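Local coordinates for protein terminal oxygenase component of carbazole (Janthinobacterium sp., PDB 7BUG) that forms the terminal oxygenase of carbazole 1,9a-dioxygenase, which dioxygenates carbazole at its angular and adjacent carbons using a Rieske [2Fe-2S] cluster and a mononuclear iron, at residues I167-W171 / R172-E176; G375-Q379 / A380-G384; R147-P151 / N152-D156. All coordinates share one frame; numbering follows the deposited sequence.

Contact 1: I167-W171 / R172-E176; sequences IKSNW and RLAVE
N170 and R172 show how one side-chain oxygen can start a helix and fix an arginine. OD1 of N170 accepts the R172 backbone N at 2.9 Å, the N-cap bond, and also R172 NE at 2.8 Å. The two donors reach it from opposite faces of the amide, neither lying in its plane. The bond from NE is almost straight (173°) and leaves in the guanidinium plane, although that plane is turned well away from the amide. N170 presents OD1 to the first helical turn because its CG is anti to the backbone N (chi1 -178°), while a bend at chi3 (-60°) folds the arginine chain back so that NE meets the same oxygen.

W171 packs on the aliphatic part of the same arginine. R172 CG sits over one face of the indole, 3.5 Å from the centroid of the six-membered ring, in a CH-pi contact, and the guanidinium runs nearly parallel to the ring plane. V175 packs its CG2 against W171 CE3 at 3.7 Å. V175 N also closes the first full helical bond on W171 O, at 3.0 Å. N170 O is used as well: S169 OG donates to it at 3.0 Å, and L173 N adds a weak bond.

In the second shell, N170 ND2 bonds to the carbonyls of K22 and E291, W171 NE1 to that of A21, and R172 NH1 to those of Y18 and V19. Helix 171-179 starts after a short loop that follows strand 158-167, held by carbonyls at the end of helix 16-20 and just after it, and by E291 O. It packs A174 on H294 of strand 293-303 and R337 of helix 331-344, and V175 on W365 of helix 360-372.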
# COMPACT_ATOMS: atom_id res chain seq x y z
N ILE A 167 13.44 -13.56 0.31
CA ILE A 167 13.66 -12.78 -0.92
C ILE A 167 12.31 -12.30 -1.43
O ILE A 167 11.38 -13.10 -1.52
CB ILE A 167 14.41 -13.57 -2.00
CG1 ILE A 167 15.75 -14.12 -1.50
CG2 ILE A 167 14.59 -12.75 -3.27
CD1 ILE A 167 16.70 -13.10 -0.95
N LYS A 168 12.23 -11.02 -1.82
CA LYS A 168 10.95 -10.46 -2.29
C LYS A 168 10.78 -10.67 -3.80
O LYS A 168 10.84 -9.71 -4.61
CB LYS A 168 10.90 -8.96 -1.90
CG LYS A 168 10.92 -8.73 -0.41
CD LYS A 168 11.12 -7.29 0.00
CE LYS A 168 11.82 -7.18 1.34
NZ LYS A 168 12.02 -5.76 1.73
N SER A 169 10.59 -11.92 -4.22
CA SER A 169 10.03 -12.21 -5.55
C SER A 169 9.15 -13.43 -5.38
O SER A 169 9.34 -14.24 -4.43
CB SER A 169 11.04 -12.45 -6.62
OG SER A 169 11.52 -13.80 -6.62
N ASN A 170 8.21 -13.57 -6.29
CA ASN A 170 7.45 -14.83 -6.36
C ASN A 170 8.44 -15.98 -6.56
O ASN A 170 9.43 -15.86 -7.29
CB ASN A 170 6.42 -14.76 -7.49
CG ASN A 170 5.56 -15.98 -7.62
OD1 ASN A 170 5.90 -16.91 -8.36
ND2 ASN A 170 4.53 -16.00 -6.82
N TRP A 171 8.11 -17.15 -6.01
CA TRP A 171 8.94 -18.35 -6.07
C TRP A 171 9.24 -18.75 -7.51
O TRP A 171 10.30 -19.32 -7.73
CB TRP A 171 8.28 -19.52 -5.27
CG TRP A 171 7.05 -20.08 -5.93
CD1 TRP A 171 5.80 -19.56 -5.97
CD2 TRP A 171 6.99 -21.30 -6.68
NE1 TRP A 171 4.96 -20.39 -6.70
CE2 TRP A 171 5.68 -21.46 -7.14
CE3 TRP A 171 7.96 -22.26 -6.97
CZ2 TRP A 171 5.28 -22.59 -7.88
CZ3 TRP A 171 7.59 -23.35 -7.74
CH2 TRP A 171 6.27 -23.50 -8.18
N ARG A 172 8.30 -18.62 -8.43
CA ARG A 172 8.53 -19.12 -9.81
C ARG A 172 9.60 -18.30 -10.53
O ARG A 172 10.35 -18.85 -11.36
CB ARG A 172 7.22 -19.05 -10.57
CG ARG A 172 6.22 -20.04 -9.97
CD ARG A 172 4.82 -19.78 -10.50
NE ARG A 172 4.33 -18.44 -10.18
CZ ARG A 172 3.21 -17.91 -10.57
NH1 ARG A 172 2.38 -18.61 -11.35
NH2 ARG A 172 2.92 -16.68 -10.24
N LEU A 173 9.68 -17.02 -10.21
CA LEU A 173 10.74 -16.18 -10.85
C LEU A 173 12.11 -16.69 -10.37
O LEU A 173 13.04 -16.75 -11.15
CB LEU A 173 10.48 -14.72 -10.46
CG LEU A 173 9.14 -14.15 -10.93
CD1 LEU A 173 9.02 -12.68 -10.51
CD2 LEU A 173 8.96 -14.35 -12.42
N ALA A 174 12.20 -17.16 -9.12
CA ALA A 174 13.41 -17.74 -8.54
C ALA A 174 13.75 -19.08 -9.20
O ALA A 174 14.89 -19.32 -9.61
CB ALA A 174 13.21 -17.91 -7.04
N VAL A 175 12.75 -19.97 -9.34
CA VAL A 175 12.97 -21.29 -9.98
C VAL A 175 13.50 -21.07 -11.39
O VAL A 175 14.48 -21.74 -11.80
CB VAL A 175 11.67 -22.11 -10.05
CG1 VAL A 175 11.88 -23.36 -10.89
CG2 VAL A 175 11.23 -22.50 -8.66
N GLU A 176 12.87 -20.17 -12.13
CA GLU A 176 13.20 -20.01 -13.57
C GLU A 176 14.58 -19.41 -13.68
O GLU A 176 15.35 -19.93 -14.51
CB GLU A 176 12.11 -19.25 -14.29
CG GLU A 176 10.83 -20.05 -14.31
CD GLU A 176 9.74 -19.48 -15.19
OE1 GLU A 176 10.04 -18.50 -16.00
OE2 GLU A 176 8.62 -19.99 -15.13

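Contact 2: G375-Q379 / A380-G384; sequences GIQTQ and AHVSG
T378 and H381 exchange bonds across the first turn of a short helix. The backbone N of T378 donates to H381 ND1 at 3.0 Å, meeting the imidazole at its edge and close to its plane, which is consistent with ND1 carrying no proton. In return T378 OG1 faces the first amides of the helix, accepting from A380 N at 3.2 Å and from H381 N at 3.4 Å. Both of these bonds are weak. The placement of the hydroxyl follows from chi1 (75°), which sets OG1 between the backbone N and the carbonyl carbon.

The threonine carbonyl is shared too. T378 O takes V382 N at 3.3 Å, and a second, weak bond from H381 N, which thus divides itself between the two oxygens of T378. One residue on, S383 N reaches Q379 O at 2.8 Å.

The glutamine amides find their partners outside the turn. Q377 lays its amide almost parallel to the H381 ring, with OE1 3.5 Å from H381 CB, but OE1 is bonded to R26, and NE2 to L49 O and the E51 carboxylate. Q379 NE2 bonds to E291, and Q379 OE1 lies 3.7 Å from V382 CB, a van der Waals contact. S383, next to the last modelled residue, packs on D346 of a third subunit.

The reciprocal bonds between the N-cap residue and the residue three further on make this a capping box, here with histidine in the accepting place, at the N terminus of helix 379-382.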
# COMPACT_ATOMS: atom_id res chain seq x y z
N GLY A 375 -1.11 -30.36 -6.20
CA GLY A 375 -2.23 -29.49 -5.88
C GLY A 375 -1.85 -28.02 -5.98
O GLY A 375 -0.69 -27.68 -5.68
N ILE A 376 -2.80 -27.18 -6.34
CA ILE A 376 -2.59 -25.71 -6.42
C ILE A 376 -3.10 -25.07 -5.14
O ILE A 376 -4.31 -25.09 -4.85
CB ILE A 376 -3.21 -25.11 -7.69
CG1 ILE A 376 -2.44 -25.64 -8.91
CG2 ILE A 376 -3.24 -23.59 -7.64
CD1 ILE A 376 -3.11 -25.40 -10.22
N GLN A 377 -2.18 -24.46 -4.39
CA GLN A 377 -2.57 -23.74 -3.17
C GLN A 377 -3.38 -22.51 -3.55
O GLN A 377 -2.98 -21.76 -4.50
CB GLN A 377 -1.32 -23.34 -2.39
CG GLN A 377 -1.62 -22.51 -1.16
CD GLN A 377 -1.98 -23.36 0.04
OE1 GLN A 377 -2.36 -24.53 -0.10
NE2 GLN A 377 -1.84 -22.81 1.25
N THR A 378 -4.46 -22.27 -2.84
CA THR A 378 -5.35 -21.12 -3.13
C THR A 378 -5.65 -20.34 -1.85
O THR A 378 -5.30 -20.78 -0.76
CB THR A 378 -6.69 -21.58 -3.73
OG1 THR A 378 -7.46 -22.14 -2.67
CG2 THR A 378 -6.51 -22.59 -4.85
N GLN A 379 -6.17 -19.15 -2.04
CA GLN A 379 -6.51 -18.24 -0.92
C GLN A 379 -7.56 -18.97 -0.08
O GLN A 379 -7.60 -18.74 1.15
CB GLN A 379 -6.92 -16.85 -1.43
CG GLN A 379 -5.83 -15.80 -1.37
CD GLN A 379 -5.13 -15.66 -0.03
OE1 GLN A 379 -5.74 -15.59 1.05
NE2 GLN A 379 -3.82 -15.57 -0.11
N ALA A 380 -8.36 -19.87 -0.65
CA ALA A 380 -9.33 -20.67 0.11
C ALA A 380 -8.59 -21.56 1.13
O ALA A 380 -9.08 -21.71 2.22
CB ALA A 380 -10.22 -21.50 -0.80
N HIS A 381 -7.44 -22.16 0.77
CA HIS A 381 -6.68 -22.96 1.74
C HIS A 381 -6.17 -22.02 2.84
O HIS A 381 -6.14 -22.42 4.02
CB HIS A 381 -5.50 -23.65 1.06
CG HIS A 381 -5.89 -24.68 0.05
ND1 HIS A 381 -5.84 -24.45 -1.34
CD2 HIS A 381 -6.30 -25.96 0.22
CE1 HIS A 381 -6.23 -25.56 -1.95
NE2 HIS A 381 -6.50 -26.52 -1.01
N VAL A 382 -5.74 -20.83 2.47
CA VAL A 382 -5.12 -19.88 3.42
C VAL A 382 -6.18 -19.42 4.42
O VAL A 382 -5.88 -19.37 5.64
CB VAL A 382 -4.48 -18.70 2.71
CG1 VAL A 382 -3.92 -17.72 3.72
CG2 VAL A 382 -3.38 -19.15 1.76
N SER A 383 -7.33 -19.00 3.92
CA SER A 383 -8.45 -18.53 4.80
C SER A 383 -9.55 -19.59 4.81
O SER A 383 -9.60 -20.39 5.79
CB SER A 383 -8.94 -17.21 4.34
OG SER A 383 -7.83 -16.37 4.07
N GLY A 384 -10.36 -19.65 3.75
CA GLY A 384 -11.55 -20.53 3.70
C GLY A 384 -12.72 -19.91 4.43
O GLY A 384 -13.35 -19.00 3.86

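Contact 3: R147-P151 / N152-D156; sequences RDTPP and NFLDD
F153 N bonds to P150 O at 3.3 Å, closing a type II beta turn in which P151 and N152 occupy the two corners. N152 takes the positive phi (82°) of the second corner. The packed side of the turn is the hydrophobic one. F153 CB lies beside P150, 4.2 Å from its CD, and the two side chains point the same way. The phenyl ring swings from there toward T149, whose CG2 comes obliquely to F153 CD2 at 4.2 Å, the two side chains at about a right angle; with CG anti to the backbone N (chi1 -180°), the ring reaches past the turn toward the sheet. T149 OG1 meets L154 CD1 at 3.6 Å, and weak bonds tie that hydroxyl to the carbonyls of L145 and A146. W285 and F283 each meet the F153 ring edge-to-face, burying it.

The other side is polar and more exposed, with N152 and D155 both partly open to solvent. N152 ND2 gives a short, straight bond of 2.7 Å to D155 OD2, the carboxylate being met on its syn side by an N-H in the amide plane. A backbone bond accompanies it: D155 N donates to N152 O at 3.1 Å, the bond of a type I turn. Replacing N152 by alanine would remove the amide and is likely to leave the D155 carboxylate without this donor, and the positive phi would probably be less well tolerated.

Two turns in tandem, type II from P150 to F153 and type I from N152 to D155, overlap at N152 and F153, in the linker between strand 132-137 of the Rieske domain's sheet and strand 158-167, which opens the catalytic domain's antiparallel sheet.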
# COMPACT_ATOMS: atom_id res chain seq x y z
N ARG A 147 10.65 -38.17 -2.37
CA ARG A 147 9.85 -37.79 -3.55
C ARG A 147 10.13 -36.32 -3.93
O ARG A 147 10.10 -36.01 -5.14
CB ARG A 147 8.37 -37.96 -3.32
CG ARG A 147 7.57 -37.91 -4.61
CD ARG A 147 6.14 -37.59 -4.43
NE ARG A 147 5.93 -36.27 -3.80
CZ ARG A 147 4.76 -35.86 -3.35
NH1 ARG A 147 3.66 -36.59 -3.57
NH2 ARG A 147 4.63 -34.69 -2.74
N ASP A 148 10.34 -35.48 -2.91
CA ASP A 148 10.36 -34.00 -3.08
C ASP A 148 11.76 -33.50 -2.83
O ASP A 148 11.91 -32.30 -2.54
CB ASP A 148 9.35 -33.34 -2.14
CG ASP A 148 7.90 -33.54 -2.56
OD1 ASP A 148 7.66 -33.86 -3.73
OD2 ASP A 148 7.02 -33.44 -1.66
N THR A 149 12.78 -34.32 -3.04
CA THR A 149 14.19 -33.91 -2.85
C THR A 149 14.94 -34.41 -4.06
O THR A 149 14.55 -35.41 -4.68
CB THR A 149 14.82 -34.43 -1.55
OG1 THR A 149 14.71 -35.86 -1.51
CG2 THR A 149 14.17 -33.89 -0.31
N PRO A 150 15.98 -33.69 -4.50
CA PRO A 150 16.69 -34.12 -5.69
C PRO A 150 17.44 -35.40 -5.38
O PRO A 150 17.79 -35.67 -4.23
CB PRO A 150 17.71 -32.99 -5.93
CG PRO A 150 17.08 -31.83 -5.22
CD PRO A 150 16.44 -32.40 -3.96
N PRO A 151 17.81 -36.15 -6.42
CA PRO A 151 18.66 -37.33 -6.20
C PRO A 151 19.97 -36.94 -5.47
O PRO A 151 20.52 -35.87 -5.73
CB PRO A 151 18.96 -37.84 -7.62
CG PRO A 151 17.94 -37.21 -8.52
CD PRO A 151 17.53 -35.92 -7.84
N ASN A 152 20.41 -37.83 -4.57
CA ASN A 152 21.68 -37.79 -3.79
C ASN A 152 21.56 -36.90 -2.56
O ASN A 152 22.41 -36.96 -1.71
CB ASN A 152 22.92 -37.48 -4.66
CG ASN A 152 23.06 -38.48 -5.80
OD1 ASN A 152 22.64 -38.22 -6.92
ND2 ASN A 152 23.52 -39.69 -5.49
N PHE A 153 20.54 -36.02 -2.45
CA PHE A 153 20.43 -35.12 -1.29
C PHE A 153 20.39 -35.93 0.00
O PHE A 153 21.03 -35.52 0.99
CB PHE A 153 19.21 -34.23 -1.40
CG PHE A 153 19.05 -33.28 -0.25
CD1 PHE A 153 19.83 -32.14 -0.19
CD2 PHE A 153 18.18 -33.54 0.80
CE1 PHE A 153 19.73 -31.26 0.88
CE2 PHE A 153 18.09 -32.67 1.87
CZ PHE A 153 18.83 -31.50 1.88
N LEU A 154 19.68 -37.07 -0.01
CA LEU A 154 19.52 -37.91 1.21
C LEU A 154 20.55 -39.06 1.27
O LEU A 154 20.41 -39.92 2.16
CB LEU A 154 18.09 -38.45 1.24
CG LEU A 154 17.00 -37.39 1.37
CD1 LEU A 154 15.62 -38.03 1.25
CD2 LEU A 154 17.11 -36.61 2.67
N ASP A 155 21.56 -39.10 0.41
CA ASP A 155 22.62 -40.16 0.51
C ASP A 155 23.14 -40.18 1.95
O ASP A 155 23.44 -39.12 2.48
CB ASP A 155 23.73 -39.95 -0.52
CG ASP A 155 23.30 -40.34 -1.91
OD1 ASP A 155 22.15 -40.81 -2.04
OD2 ASP A 155 24.09 -40.12 -2.86
N ASP A 156 23.39 -41.38 2.51
CA ASP A 156 23.93 -41.53 3.89
C ASP A 156 25.15 -40.61 4.08
O ASP A 156 25.27 -40.03 5.18
CB ASP A 156 24.30 -42.99 4.17
CG ASP A 156 24.83 -43.23 5.58
OD1 ASP A 156 24.15 -42.78 6.54
OD2 ASP A 156 25.95 -43.81 5.73

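From the N terminus, contact 3 comes first: its two turns fold the linker between strand 132-137 and strand 158-167, bringing the chain from the Rieske sheet to the edge of the seven-stranded sheet. Contact 1 follows at the end of that strand, where the chain passes into helix 171-179, and contact 2 caps the start of the last modelled helix, 379-382. The three lie in series, none nested in or crossing another, and none touch; centres of contacts 1 and 2 are about 19 Å apart. E291 nevertheless accepts from N170 of contact 1 through its carbonyl and from Q379 of contact 2 through its carboxylate, linking the start of helix 171-179 to the last modelled helix.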